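Side-chain contacts in CaaX farnesyltransferase alpha subunit Ram2 (Aspergillus fumigatus, PDB 4L9P), which is the alpha subunit of a heterodimeric prenyltransferase that probably attaches farnesyl, and perhaps geranylgeranyl, groups to CAAX proteins: residues Lys329-Thr332 against Leu333-Glu336; Asp239-Asp242 against Ser243-Tyr247; Pro140-Pro144 against Arg145-Phe149; Phe216-Leu220 against His221-Gly225; Ala66-Ser70 against Glu71-Arg75. The protein carries 1 engineered substitution. All coordinates share one frame; numbering follows the deposited sequence.

Overall arrangement
All five contacts are local, each joining consecutive residues, so they follow one another along this largely helical chain and none nests or crosses. Contact 5 comes first, where the loop after helix 51-65 enters helix 71-83. Contact 3 lies where the loop after helix 123-133 enters helix 146-156, about 29 Å from contact 5 between centres. Contact 4 bends the long loop between helices 197-208 and 238-254 and lies against the beta subunit. Contact 2 is a turn of helix 238-254, its nearest atoms about 10 Å from contact 4. Contact 1, in helix 323-338, lies on the opposite side of the chain's centre from contact 5, about 65 Å away between centres.

Contact 1: residues Lys329-Thr332 against Leu333-Glu336; sequences KMLT and LLKE
Four successive i to i+4 backbone bonds run through this piece of helix, from L333 N to K329 O (3.0 Å) up to E336 N to T332 O (2.9 Å), and the turn widens toward a pi-type geometry at 334-336. M330 and L333, an i to i+3 pair, run alongside each other on one flank. The M330 chain bends at chi2 (-60°) and again at chi3, which brings its terminal CE round to lie 3.8 Å from L333 CD1. On another flank T332 and E336 form an i to i+4 pair, the methyl CG2 of T332 resting 3.6 Å from the carboxylate carbon CD of E336. With chi1 -61° OG1 sits beside the backbone N and CG2 anti to it, which sets CG2 toward E336, while OG1 hydrogen-bonds V328 O one turn earlier. A water donates to T332 OG1 at 2.7 Å and accepts from K335 NZ at 2.9 Å, bridging the hydroxyl to an ammonium group that also forms a salt bridge with E347. L331 and L334 meet only loosely through CD2 and CD1; with M330 they make the buried face of the helix, L331 and L334 packing on W346 of helix 343-362 and all three on A311 or I307 of helix 304-317.

Contact 2: residues Asp239-Asp242 against Ser243-Tyr247; sequences DLVD and SELQY
V241 and L245 form an i to i+4 pair on the buried side of helix 238-254, within the alpha-subunit fold of helical-hairpin repeats known from this prenyltransferase family. L245 can be followed outward. Its CB starts 3.6 Å from V241 O, the same carbonyl that accepts the backbone N-H of L245. CG then passes closer, 3.3 Å from V241 O, and CD1 ends beside the V241 methyl CG1. The two side chains run alongside each other, with V241 CG1 trans to its backbone N (chi1 170°). V268 of helix 259-272 packs on both of them, and R274 touches both from the following loop.

On the neighbouring flank, one residue earlier, L240 and E244 make a second i to i+4 pair. E244 CG lies 3.4 Å from L240 O; beyond it the bend at chi2 (-64°) turns the carboxylate off toward its partners. OE1 takes a salt bridge from R203 and a hydrogen bond with Y264 OH, while OE2 pairs with R207. Two arginines and a tyrosine therefore hold this buried carboxylate, and the positive charges would probably help keep it ionised. Between the two side chains the touch is aliphatic: L240 CD1 lies 4.0 Å from E244 CG.

Contact 3: residues Pro140-Pro144 against Arg145-Phe149; sequences PTLPP and REQDF. With EDO (1,2-ethanediol), chain E.
The carbonyl oxygen of P143 is gripped twice as the chain turns into helix 146-156. E146 N donates to P143 O at 3.2 Å, nearly straight at 167° but from well above the carbonyl plane, and a water donates to P143 O at 2.8 Å while accepting from Q147 N. R145, the N-cap residue, folds back over the preceding peptide. A bend at chi2 (-65°) carries its guanidinium round, and R145 NH1 donates to P144 O at 2.9 Å; that oxygen lies in the guanidinium plane, whereas NH1 stands above the plane of the carbonyl. R145 N itself donates to O1 of an ethanediol at 2.8 Å, probably a guest from the crystallisation liquor. L142 straddles the first turn: CD1 touches E146 CB, and L142 CD2 meets Q147 CD at 3.7 Å, the amide's NE2 hydrogen-bonding E182. L142 and E146 also pack on L170 of helix 161-174, while E146 OE2 makes a salt bridge to R129 of helix 123-133 and a hydrogen bond with Y166 OH of helix 161-174.

Contact 4: residues Phe216-Leu220 against His221-Gly225; sequences FDAGL and HNTTG
This is a water-bridged bend in the long loop between helices 197-208 and 238-254, where the alpha subunit lies against the beta subunit Ram1. The chain bends at G219, runs extended through L220 and H221, and turns again at N222, which brings T223 back toward L220 O. A water sits inside the bend: it donates to L220 O at 2.8 Å and accepts from T223 N at 3.2 Å, joining two backbone groups that do not bond to each other directly. Next to this bridge the methyl of T223 comes up to the same carbonyl, with T223 CG2 3.5 Å from L220 O, and CG2 reaches more loosely toward A218 CB at 4.4 Å. That methyl lies anti to its own carbonyl carbon, while the T223 hydroxyl (chi1 56°) sits between the backbone N and the carbonyl carbon. N222, with phi 66°, starts a type I beta turn to G225, closed by G225 N on N222 O (3.1 Å). The side-chain ND2 of N222 bonds E229 O further along the loop.

The side chains of L220 and H221 pack on other partners: H221 on P210, L233 and P234, L220 on K230 and on T297 of the beta subunit. A218 and T223 both pack on R294 of the beta subunit, so through A218, L220 and T223 this loop between helices 197-208 and 238-254 packs against the partner chain.

Contact 5: residues Ala66-Ser70 against Glu71-Arg75; sequences ANEMS and ERALR
S70 is the N-cap of helix 71-83, and its side chain makes the capping bond: S70 OG accepts from A73 N at 3.0 Å. Its chi1 of 72° swings OG over the first turn, where S70 OG also lies 3.2 Å from A73 CB. In turn S70 OG donates to E68 OE2 at 2.7 Å, using the anti lone pair of that oxygen. R72 NE takes the syn lone pair of E68 OE2, also at 2.7 Å, and R72 NH2 bonds E68 OE1 at 2.9 Å in an almost straight line (175°). The guanidinium thus grips the carboxylate side-on with two nitrogens, the planes 30° apart, and E68 OE2 holds both the cap and the arginine. R72 NH1 goes on to E24 O and S27 OG, fixing the guanidinium from its other end. Here a Schellman exit at N67 and a serine N-cap end one helix and begin the next, joining helix 51-65 to helix 71-83 at the start of a region assigned to the prenyltransferase alpha subunit repeat.

Contact 1: residues Lys329-Thr332 against Leu333-Glu336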
loop_
_atom_site.group_PDB
_atom_site.type_symbol
_atom_site.label_atom_id
_atom_site.label_comp_id
_atom_site.label_asym_id
_atom_site.label_seq_id
_atom_site.Cartn_x
_atom_site.Cartn_y
_atom_site.Cartn_z
ATOM N N LYS A 329 2.623 26.516 -21.975
ATOM C CA LYS A 329 2.140 25.877 -23.186
ATOM C C LYS A 329 2.263 24.331 -23.123
ATOM O O LYS A 329 1.346 23.621 -23.586
ATOM C CB LYS A 329 2.961 26.386 -24.376
ATOM C CG LYS A 329 2.499 25.841 -25.682
ATOM C CD LYS A 329 3.468 26.276 -26.814
ATOM C CE LYS A 329 3.038 25.647 -28.162
ATOM N NZ LYS A 329 3.901 26.027 -29.346
ATOM N N MET A 330 3.421 23.818 -22.668
ATOM C CA MET A 330 3.598 22.362 -22.575
ATOM C C MET A 330 2.529 21.781 -21.646
ATOM O O MET A 330 1.929 20.753 -21.973
ATOM C CB MET A 330 4.998 22.042 -22.062
ATOM C CG MET A 330 6.114 22.423 -22.991
ATOM S SD MET A 330 6.012 21.595 -24.613
ATOM C CE MET A 330 5.217 22.913 -25.628
ATOM N N LEU A 331 2.279 22.457 -20.505
ATOM C CA LEU A 331 1.320 21.928 -19.541
ATOM C C LEU A 331 -0.111 21.969 -20.095
ATOM O O LEU A 331 -0.962 21.139 -19.768
ATOM C CB LEU A 331 1.460 22.687 -18.234
ATOM C CG LEU A 331 2.771 22.363 -17.476
ATOM C CD1 LEU A 331 3.043 23.478 -16.477
ATOM C CD2 LEU A 331 2.655 21.030 -16.652
ATOM N N THR A 332 -0.382 22.988 -20.928
ATOM C CA THR A 332 -1.653 23.077 -21.616
ATOM C C THR A 332 -1.844 21.922 -22.620
ATOM O O THR A 332 -2.947 21.345 -22.705
ATOM C CB THR A 332 -1.764 24.450 -22.288
ATOM O OG1 THR A 332 -1.703 25.460 -21.270
ATOM C CG2 THR A 332 -3.104 24.535 -22.983
ATOM N N LEU A 333 -0.789 21.568 -23.353
ATOM C CA LEU A 333 -0.894 20.389 -24.205
ATOM C C LEU A 333 -1.241 19.126 -23.390
ATOM O O LEU A 333 -2.019 18.301 -23.844
ATOM C CB LEU A 333 0.394 20.148 -24.987
ATOM C CG LEU A 333 0.700 21.240 -26.018
ATOM C CD1 LEU A 333 2.076 21.031 -26.649
ATOM C CD2 LEU A 333 -0.345 21.191 -27.097
ATOM N N LEU A 334 -0.614 18.966 -22.219
ATOM C CA LEU A 334 -0.895 17.807 -21.366
ATOM C C LEU A 334 -2.346 17.847 -20.887
ATOM O O LEU A 334 -3.035 16.822 -20.953
ATOM C CB LEU A 334 0.071 17.796 -20.188
ATOM C CG LEU A 334 1.489 17.366 -20.593
ATOM C CD1 LEU A 334 2.525 17.745 -19.542
ATOM C CD2 LEU A 334 1.583 15.801 -20.839
ATOM N N LYS A 335 -2.816 18.997 -20.408
ATOM C CA LYS A 335 -4.122 19.029 -19.821
ATOM C C LYS A 335 -5.228 18.890 -20.861
ATOM O O LYS A 335 -6.290 18.345 -20.551
ATOM C CB LYS A 335 -4.268 20.270 -18.920
ATOM C CG LYS A 335 -4.698 21.460 -19.557
ATOM C CD LYS A 335 -4.827 22.630 -18.524
ATOM C CE LYS A 335 -5.633 23.744 -19.167
ATOM N NZ LYS A 335 -5.674 24.897 -18.321
ATOM N N GLU A 336 -4.978 19.339 -22.086
ATOM C CA GLU A 336 -6.024 19.324 -23.091
ATOM C C GLU A 336 -6.025 18.090 -23.959
ATOM O O GLU A 336 -7.077 17.689 -24.453
ATOM C CB GLU A 336 -5.963 20.595 -23.980
ATOM C CG GLU A 336 -6.264 21.874 -23.168
ATOM C CD GLU A 336 -6.310 23.120 -23.956
ATOM O OE1 GLU A 336 -5.855 23.094 -25.123
ATOM O OE2 GLU A 336 -6.826 24.129 -23.392
HETATM O O HOH W 1 -3.804 26.481 -19.940
#

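Contact 2: residues Asp239-Asp242 against Ser243-Tyr247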
loop_
_atom_site.group_PDB
_atom_site.type_symbol
_atom_site.label_atom_id
_atom_site.label_comp_id
_atom_site.label_asym_id
_atom_site.label_seq_id
_atom_site.Cartn_x
_atom_site.Cartn_y
_atom_site.Cartn_z
ATOM N N ASP A 239 31.224 8.977 -15.744
ATOM C CA ASP A 239 31.144 8.112 -16.923
ATOM C C ASP A 239 30.034 7.095 -16.785
ATOM O O ASP A 239 29.372 6.754 -17.769
ATOM C CB ASP A 239 32.449 7.353 -17.179
ATOM C CG ASP A 239 33.586 8.259 -17.522
ATOM O OD1 ASP A 239 33.416 9.275 -18.238
ATOM O OD2 ASP A 239 34.680 7.931 -17.058
ATOM N N LEU A 240 29.834 6.607 -15.561
ATOM C CA LEU A 240 28.679 5.749 -15.255
ATOM C C LEU A 240 27.369 6.512 -15.488
ATOM O O LEU A 240 26.424 5.997 -16.096
ATOM C CB LEU A 240 28.728 5.322 -13.798
ATOM C CG LEU A 240 27.523 4.459 -13.373
ATOM C CD1 LEU A 240 27.459 3.205 -14.271
ATOM C CD2 LEU A 240 27.701 4.022 -11.900
ATOM N N VAL A 241 27.300 7.748 -14.986
ATOM C CA VAL A 241 26.107 8.527 -15.230
ATOM C C VAL A 241 25.866 8.666 -16.744
ATOM O O VAL A 241 24.719 8.419 -17.222
ATOM C CB VAL A 241 26.184 9.890 -14.521
ATOM C CG1 VAL A 241 25.049 10.807 -14.982
ATOM C CG2 VAL A 241 26.131 9.682 -12.980
ATOM N N ASP A 242 26.903 9.049 -17.508
ATOM C CA ASP A 242 26.695 9.164 -18.953
ATOM C C ASP A 242 26.210 7.858 -19.597
ATOM O O ASP A 242 25.316 7.869 -20.443
ATOM C CB ASP A 242 28.015 9.523 -19.677
ATOM C CG ASP A 242 28.526 10.907 -19.352
ATOM O OD1 ASP A 242 27.760 11.729 -18.796
ATOM O OD2 ASP A 242 29.730 11.162 -19.695
ATOM N N SER A 243 26.805 6.726 -19.199
ATOM C CA SER A 243 26.432 5.426 -19.722
ATOM C C SER A 243 24.961 5.097 -19.401
ATOM O O SER A 243 24.201 4.604 -20.245
ATOM C CB SER A 243 27.356 4.361 -19.085
ATOM O OG SER A 243 26.973 3.045 -19.454
ATOM N N GLU A 244 24.536 5.385 -18.185
ATOM C CA GLU A 244 23.153 5.070 -17.801
ATOM C C GLU A 244 22.142 5.965 -18.496
ATOM O O GLU A 244 21.042 5.534 -18.827
ATOM C CB GLU A 244 23.031 5.208 -16.281
ATOM C CG GLU A 244 23.721 4.040 -15.577
ATOM C CD GLU A 244 23.066 2.707 -15.889
ATOM O OE1 GLU A 244 21.822 2.620 -15.759
ATOM O OE2 GLU A 244 23.793 1.731 -16.234
ATOM N N LEU A 245 22.526 7.219 -18.710
ATOM C CA LEU A 245 21.657 8.102 -19.496
ATOM C C LEU A 245 21.564 7.663 -20.961
ATOM O O LEU A 245 20.477 7.723 -21.573
ATOM C CB LEU A 245 22.118 9.562 -19.351
ATOM C CG LEU A 245 21.986 10.161 -17.960
ATOM C CD1 LEU A 245 22.669 11.507 -17.949
ATOM C CD2 LEU A 245 20.490 10.294 -17.546
ATOM N N GLN A 246 22.696 7.232 -21.540
ATOM C CA GLN A 246 22.624 6.760 -22.904
ATOM C C GLN A 246 21.764 5.509 -23.007
ATOM O O GLN A 246 20.957 5.356 -23.961
ATOM C CB GLN A 246 24.060 6.466 -23.419
ATOM C CG GLN A 246 24.130 5.977 -24.839
ATOM C CD GLN A 246 25.589 5.861 -25.296
ATOM O OE1 GLN A 246 26.247 4.838 -25.064
ATOM N NE2 GLN A 246 26.105 6.921 -25.926
ATOM N N TYR A 247 21.901 4.608 -22.024
ATOM C CA TYR A 247 21.089 3.399 -22.015
ATOM C C TYR A 247 19.587 3.765 -21.976
ATOM O O TYR A 247 18.731 3.219 -22.723
ATOM C CB TYR A 247 21.448 2.520 -20.815
ATOM C CG TYR A 247 20.582 1.285 -20.674
ATOM C CD1 TYR A 247 20.895 0.110 -21.378
ATOM C CD2 TYR A 247 19.478 1.279 -19.815
ATOM C CE1 TYR A 247 20.127 -1.018 -21.247
ATOM C CE2 TYR A 247 18.680 0.177 -19.693
ATOM C CZ TYR A 247 18.999 -0.972 -20.401
ATOM O OH TYR A 247 18.223 -2.079 -20.230
#

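Contact 3: residues Pro140-Pro144 against Arg145-Phe149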
loop_
_atom_site.group_PDB
_atom_site.type_symbol
_atom_site.label_atom_id
_atom_site.label_comp_id
_atom_site.label_asym_id
_atom_site.label_seq_id
_atom_site.Cartn_x
_atom_site.Cartn_y
_atom_site.Cartn_z
ATOM N N PRO A 140 27.393 -18.872 3.356
ATOM C CA PRO A 140 28.388 -17.807 3.505
ATOM C C PRO A 140 28.515 -16.940 2.271
ATOM O O PRO A 140 28.905 -15.764 2.368
ATOM C CB PRO A 140 29.707 -18.563 3.787
ATOM C CG PRO A 140 29.452 -20.000 3.285
ATOM C CD PRO A 140 27.956 -20.239 3.513
ATOM N N THR A 141 28.169 -17.522 1.125
ATOM C CA THR A 141 28.221 -16.774 -0.131
ATOM C C THR A 141 26.961 -17.102 -0.920
ATOM O O THR A 141 26.232 -18.053 -0.591
ATOM C CB THR A 141 29.436 -17.159 -1.000
ATOM O OG1 THR A 141 29.447 -18.575 -1.248
ATOM C CG2 THR A 141 30.746 -16.677 -0.340
ATOM N N LEU A 142 26.745 -16.324 -1.972
ATOM C CA LEU A 142 25.569 -16.490 -2.827
ATOM C C LEU A 142 25.534 -17.941 -3.341
ATOM O O LEU A 142 26.487 -18.399 -4.030
ATOM C CB LEU A 142 25.762 -15.532 -4.019
ATOM C CG LEU A 142 24.667 -15.658 -5.074
ATOM C CD1 LEU A 142 23.268 -15.263 -4.545
ATOM C CD2 LEU A 142 25.025 -14.816 -6.288
ATOM N N PRO A 143 24.448 -18.670 -3.100
ATOM C CA PRO A 143 24.391 -20.045 -3.637
ATOM C C PRO A 143 24.384 -20.036 -5.166
ATOM O O PRO A 143 23.835 -19.119 -5.831
ATOM C CB PRO A 143 23.076 -20.586 -3.059
ATOM C CG PRO A 143 22.897 -19.830 -1.776
ATOM C CD PRO A 143 23.367 -18.403 -2.119
ATOM N N PRO A 144 24.966 -21.063 -5.784
ATOM C CA PRO A 144 25.210 -21.036 -7.212
ATOM C C PRO A 144 24.017 -21.058 -8.106
ATOM O O PRO A 144 24.222 -20.756 -9.251
ATOM C CB PRO A 144 26.123 -22.298 -7.482
ATOM C CG PRO A 144 26.208 -22.985 -6.292
ATOM C CD PRO A 144 25.685 -22.167 -5.098
ATOM N N ARG A 145 22.829 -21.419 -7.624
ATOM C CA ARG A 145 21.665 -21.414 -8.530
ATOM C C ARG A 145 20.549 -20.564 -7.919
ATOM O O ARG A 145 19.391 -20.637 -8.352
ATOM C CB ARG A 145 21.169 -22.858 -8.757
ATOM C CG ARG A 145 22.180 -23.663 -9.632
ATOM C CD ARG A 145 22.267 -23.074 -11.050
ATOM N NE ARG A 145 23.153 -23.866 -11.927
ATOM C CZ ARG A 145 24.467 -23.672 -12.005
ATOM N NH1 ARG A 145 25.064 -22.769 -11.224
ATOM N NH2 ARG A 145 25.149 -24.420 -12.881
ATOM N N GLU A 146 20.902 -19.719 -6.985
ATOM C CA GLU A 146 19.885 -18.843 -6.353
ATOM C C GLU A 146 19.377 -17.828 -7.376
ATOM O O GLU A 146 18.122 -17.596 -7.468
ATOM C CB GLU A 146 20.526 -18.098 -5.164
ATOM C CG GLU A 146 19.554 -17.136 -4.453
ATOM C CD GLU A 146 18.464 -17.834 -3.700
ATOM O OE1 GLU A 146 18.363 -19.085 -3.703
ATOM O OE2 GLU A 146 17.586 -17.136 -3.128
ATOM N N GLN A 147 20.235 -17.136 -8.126
ATOM C CA GLN A 147 19.743 -16.142 -9.133
ATOM C C GLN A 147 18.875 -16.845 -10.190
ATOM O O GLN A 147 17.821 -16.310 -10.599
ATOM C CB GLN A 147 20.931 -15.378 -9.753
ATOM C CG GLN A 147 21.597 -14.437 -8.749
ATOM C CD GLN A 147 22.939 -13.972 -9.227
ATOM O OE1 GLN A 147 23.720 -14.757 -9.786
ATOM N NE2 GLN A 147 23.242 -12.681 -9.039
ATOM N N ASP A 148 19.239 -18.048 -10.591
ATOM C CA ASP A 148 18.416 -18.763 -11.562
ATOM C C ASP A 148 17.027 -19.090 -11.008
ATOM O O ASP A 148 16.046 -19.046 -11.757
ATOM C CB ASP A 148 19.096 -20.111 -11.955
ATOM C CG ASP A 148 20.178 -19.928 -12.995
ATOM O OD1 ASP A 148 20.521 -18.798 -13.358
ATOM O OD2 ASP A 148 20.716 -20.942 -13.448
ATOM N N PHE A 149 16.933 -19.436 -9.726
ATOM C CA PHE A 149 15.616 -19.683 -9.167
ATOM C C PHE A 149 14.782 -18.398 -9.232
ATOM O O PHE A 149 13.555 -18.442 -9.558
ATOM C CB PHE A 149 15.655 -20.172 -7.699
ATOM C CG PHE A 149 14.279 -20.509 -7.223
ATOM C CD1 PHE A 149 13.625 -21.598 -7.789
ATOM C CD2 PHE A 149 13.616 -19.707 -6.322
ATOM C CE1 PHE A 149 12.296 -21.863 -7.482
ATOM C CE2 PHE A 149 12.281 -20.006 -5.935
ATOM C CZ PHE A 149 11.623 -21.057 -6.548
HETATM C C1 EDO E . 21.754 -23.915 -4.733
HETATM O O1 EDO E . 21.742 -22.639 -5.384
HETATM C C2 EDO E . 22.167 -25.098 -5.603
HETATM O O2 EDO E . 23.484 -24.833 -6.144
HETATM O O HOH W 2 23.159 -17.574 -8.055
#

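Contact 4: residues Phe216-Leu220 against His221-Gly225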
loop_
_atom_site.group_PDB
_atom_site.type_symbol
_atom_site.label_atom_id
_atom_site.label_comp_id
_atom_site.label_asym_id
_atom_site.label_seq_id
_atom_site.Cartn_x
_atom_site.Cartn_y
_atom_site.Cartn_z
ATOM N N PHE A 216 21.780 2.526 7.785
ATOM C CA PHE A 216 20.551 1.783 7.532
ATOM C C PHE A 216 20.250 1.827 6.037
ATOM O O PHE A 216 20.578 2.794 5.331
ATOM C CB PHE A 216 19.402 2.475 8.268
ATOM C CG PHE A 216 19.522 2.425 9.756
ATOM C CD1 PHE A 216 19.730 1.219 10.398
ATOM C CD2 PHE A 216 19.417 3.587 10.517
ATOM C CE1 PHE A 216 19.832 1.161 11.835
ATOM C CE2 PHE A 216 19.540 3.534 11.944
ATOM C CZ PHE A 216 19.734 2.328 12.575
ATOM N N ASP A 217 19.604 0.789 5.538
ATOM C CA ASP A 217 19.269 0.760 4.097
ATOM C C ASP A 217 18.292 1.901 3.732
ATOM O O ASP A 217 17.470 2.306 4.520
ATOM C CB ASP A 217 18.588 -0.592 3.783
ATOM C CG ASP A 217 18.583 -0.971 2.262
ATOM O OD1 ASP A 217 19.180 -0.254 1.374
ATOM O OD2 ASP A 217 17.927 -2.021 1.979
ATOM N N ALA A 218 18.400 2.380 2.502
ATOM C CA ALA A 218 17.547 3.445 2.035
ATOM C C ALA A 218 17.348 3.222 0.540
ATOM O O ALA A 218 18.236 2.698 -0.156
ATOM C CB ALA A 218 18.195 4.824 2.245
ATOM N N GLY A 219 16.259 3.722 -0.034
ATOM C CA GLY A 219 16.108 3.691 -1.486
ATOM C C GLY A 219 16.958 4.743 -2.180
ATOM O O GLY A 219 17.279 4.609 -3.366
ATOM N N LEU A 220 17.307 5.795 -1.458
ATOM C CA LEU A 220 18.032 6.944 -2.032
ATOM C C LEU A 220 19.137 7.385 -1.105
ATOM O O LEU A 220 19.020 7.262 0.118
ATOM C CB LEU A 220 17.053 8.138 -2.171
ATOM C CG LEU A 220 15.927 7.960 -3.188
ATOM C CD1 LEU A 220 14.857 9.066 -3.047
ATOM C CD2 LEU A 220 16.522 7.949 -4.586
ATOM N N HIS A 221 20.205 7.897 -1.695
ATOM C CA HIS A 221 21.217 8.576 -0.906
ATOM C C HIS A 221 20.672 9.845 -0.287
ATOM O O HIS A 221 19.641 10.413 -0.719
ATOM C CB HIS A 221 22.373 9.011 -1.816
ATOM C CG HIS A 221 23.289 7.889 -2.180
ATOM N ND1 HIS A 221 23.086 7.049 -3.268
ATOM C CD2 HIS A 221 24.390 7.436 -1.548
ATOM C CE1 HIS A 221 24.056 6.159 -3.311
ATOM N NE2 HIS A 221 24.878 6.386 -2.297
ATOM N N ASN A 222 21.398 10.307 0.725
ATOM C CA ASN A 222 21.206 11.661 1.242
ATOM C C ASN A 222 19.851 11.864 1.902
ATOM O O ASN A 222 19.301 12.954 1.835
ATOM C CB ASN A 222 21.408 12.741 0.143
ATOM C CG ASN A 222 21.732 14.117 0.717
ATOM O OD1 ASN A 222 22.410 14.230 1.755
ATOM N ND2 ASN A 222 21.305 15.172 0.011
ATOM N N THR A 223 19.331 10.849 2.573
ATOM C CA THR A 223 18.109 11.035 3.325
ATOM C C THR A 223 18.364 11.821 4.629
ATOM O O THR A 223 17.426 12.158 5.315
ATOM C CB THR A 223 17.402 9.671 3.633
ATOM O OG1 THR A 223 18.311 8.797 4.310
ATOM C CG2 THR A 223 16.983 9.001 2.324
ATOM N N THR A 224 19.611 12.101 4.992
ATOM C CA THR A 224 19.809 13.006 6.158
ATOM C C THR A 224 19.780 14.481 5.719
ATOM O O THR A 224 19.757 15.382 6.557
ATOM C CB THR A 224 21.095 12.693 6.928
ATOM O OG1 THR A 224 22.195 12.701 6.013
ATOM C CG2 THR A 224 21.030 11.281 7.558
ATOM N N GLY A 225 19.761 14.705 4.406
ATOM C CA GLY A 225 19.784 16.059 3.857
ATOM C C GLY A 225 18.366 16.615 3.747
ATOM O O GLY A 225 17.361 15.952 4.118
HETATM O O HOH W 3 20.288 7.795 2.522
#

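Contact 5: residues Ala66-Ser70 against Glu71-Arg75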
loop_
_atom_site.group_PDB
_atom_site.type_symbol
_atom_site.label_atom_id
_atom_site.label_comp_id
_atom_site.label_asym_id
_atom_site.label_seq_id
_atom_site.Cartn_x
_atom_site.Cartn_y
_atom_site.Cartn_z
ATOM N N ALA A 66 3.983 -25.992 24.058
ATOM C CA ALA A 66 5.080 -26.691 24.737
ATOM C C ALA A 66 6.466 -26.205 24.266
ATOM O O ALA A 66 7.488 -26.652 24.775
ATOM C CB ALA A 66 4.922 -28.195 24.480
ATOM N N ASN A 67 6.495 -25.315 23.261
ATOM C CA ASN A 67 7.737 -24.873 22.657
ATOM C C ASN A 67 8.550 -26.066 22.147
ATOM O O ASN A 67 9.780 -26.092 22.251
ATOM C CB ASN A 67 8.554 -23.985 23.615
ATOM C CG ASN A 67 9.568 -23.109 22.877
ATOM O OD1 ASN A 67 9.321 -22.637 21.770
ATOM N ND2 ASN A 67 10.732 -22.947 23.463
ATOM N N GLU A 68 7.847 -27.037 21.570
ATOM C CA GLU A 68 8.470 -28.279 21.129
ATOM C C GLU A 68 9.256 -28.084 19.847
ATOM O O GLU A 68 8.689 -27.555 18.833
ATOM C CB GLU A 68 7.411 -29.343 20.902
ATOM C CG GLU A 68 8.017 -30.640 20.376
ATOM C CD GLU A 68 7.009 -31.783 20.271
ATOM O OE1 GLU A 68 6.186 -31.967 21.189
ATOM O OE2 GLU A 68 7.049 -32.499 19.238
ATOM N N MET A 69 10.541 -28.401 19.884
ATOM C CA MET A 69 11.439 -28.364 18.733
ATOM C C MET A 69 11.760 -29.784 18.389
ATOM O O MET A 69 12.548 -30.428 19.100
ATOM C CB MET A 69 12.734 -27.604 19.066
ATOM C CG MET A 69 12.524 -26.147 19.590
ATOM S SD MET A 69 12.058 -25.004 18.285
ATOM C CE MET A 69 10.378 -24.682 18.710
ATOM N N SER A 70 11.122 -30.330 17.365
ATOM C CA SER A 70 11.243 -31.756 17.100
ATOM C C SER A 70 11.038 -32.037 15.628
ATOM O O SER A 70 10.445 -31.233 14.885
ATOM C CB SER A 70 10.166 -32.475 17.903
ATOM O OG SER A 70 8.880 -32.237 17.338
ATOM N N GLU A 71 11.473 -33.180 15.180
ATOM C CA GLU A 71 11.192 -33.609 13.823
ATOM C C GLU A 71 9.697 -33.774 13.537
ATOM O O GLU A 71 9.226 -33.410 12.431
ATOM C CB GLU A 71 11.929 -34.922 13.514
ATOM C CG GLU A 71 13.440 -34.768 13.517
ATOM C CD GLU A 71 13.981 -34.067 12.292
ATOM O OE1 GLU A 71 13.230 -33.844 11.312
ATOM O OE2 GLU A 71 15.190 -33.722 12.309
ATOM N N ARG A 72 8.921 -34.332 14.467
ATOM C CA ARG A 72 7.493 -34.460 14.222
ATOM C C ARG A 72 6.858 -33.075 14.043
ATOM O O ARG A 72 5.990 -32.908 13.190
ATOM C CB ARG A 72 6.751 -35.305 15.297
ATOM C CG ARG A 72 6.688 -34.680 16.673
ATOM C CD ARG A 72 5.855 -35.580 17.656
ATOM N NE ARG A 72 5.822 -34.895 18.926
ATOM C CZ ARG A 72 5.448 -35.467 20.046
ATOM N NH1 ARG A 72 5.050 -36.747 20.004
ATOM N NH2 ARG A 72 5.467 -34.765 21.166
ATOM N N ALA A 73 7.255 -32.119 14.874
ATOM C CA ALA A 73 6.705 -30.761 14.762
ATOM C C ALA A 73 7.086 -30.161 13.430
ATOM O O ALA A 73 6.254 -29.462 12.800
ATOM C CB ALA A 73 7.217 -29.897 15.925
ATOM N N LEU A 74 8.306 -30.412 12.978
ATOM C CA LEU A 74 8.719 -29.898 11.674
ATOM C C LEU A 74 7.830 -30.465 10.548
ATOM O O LEU A 74 7.328 -29.725 9.693
ATOM C CB LEU A 74 10.221 -30.153 11.443
ATOM C CG LEU A 74 10.805 -29.612 10.120
ATOM C CD1 LEU A 74 10.741 -28.054 10.091
ATOM C CD2 LEU A 74 12.254 -30.122 9.965
ATOM N N ARG A 75 7.582 -31.762 10.537
ATOM C CA ARG A 75 6.689 -32.405 9.559
ATOM C C ARG A 75 5.259 -31.845 9.663
ATOM O O ARG A 75 4.623 -31.533 8.643
ATOM C CB ARG A 75 6.636 -33.918 9.799
ATOM C CG ARG A 75 7.903 -34.649 9.418
ATOM C CD ARG A 75 7.670 -36.201 9.344
ATOM N NE ARG A 75 6.925 -36.756 10.488
ATOM C CZ ARG A 75 7.468 -37.177 11.634
ATOM N NH1 ARG A 75 8.793 -37.156 11.817
ATOM N NH2 ARG A 75 6.670 -37.655 12.592
#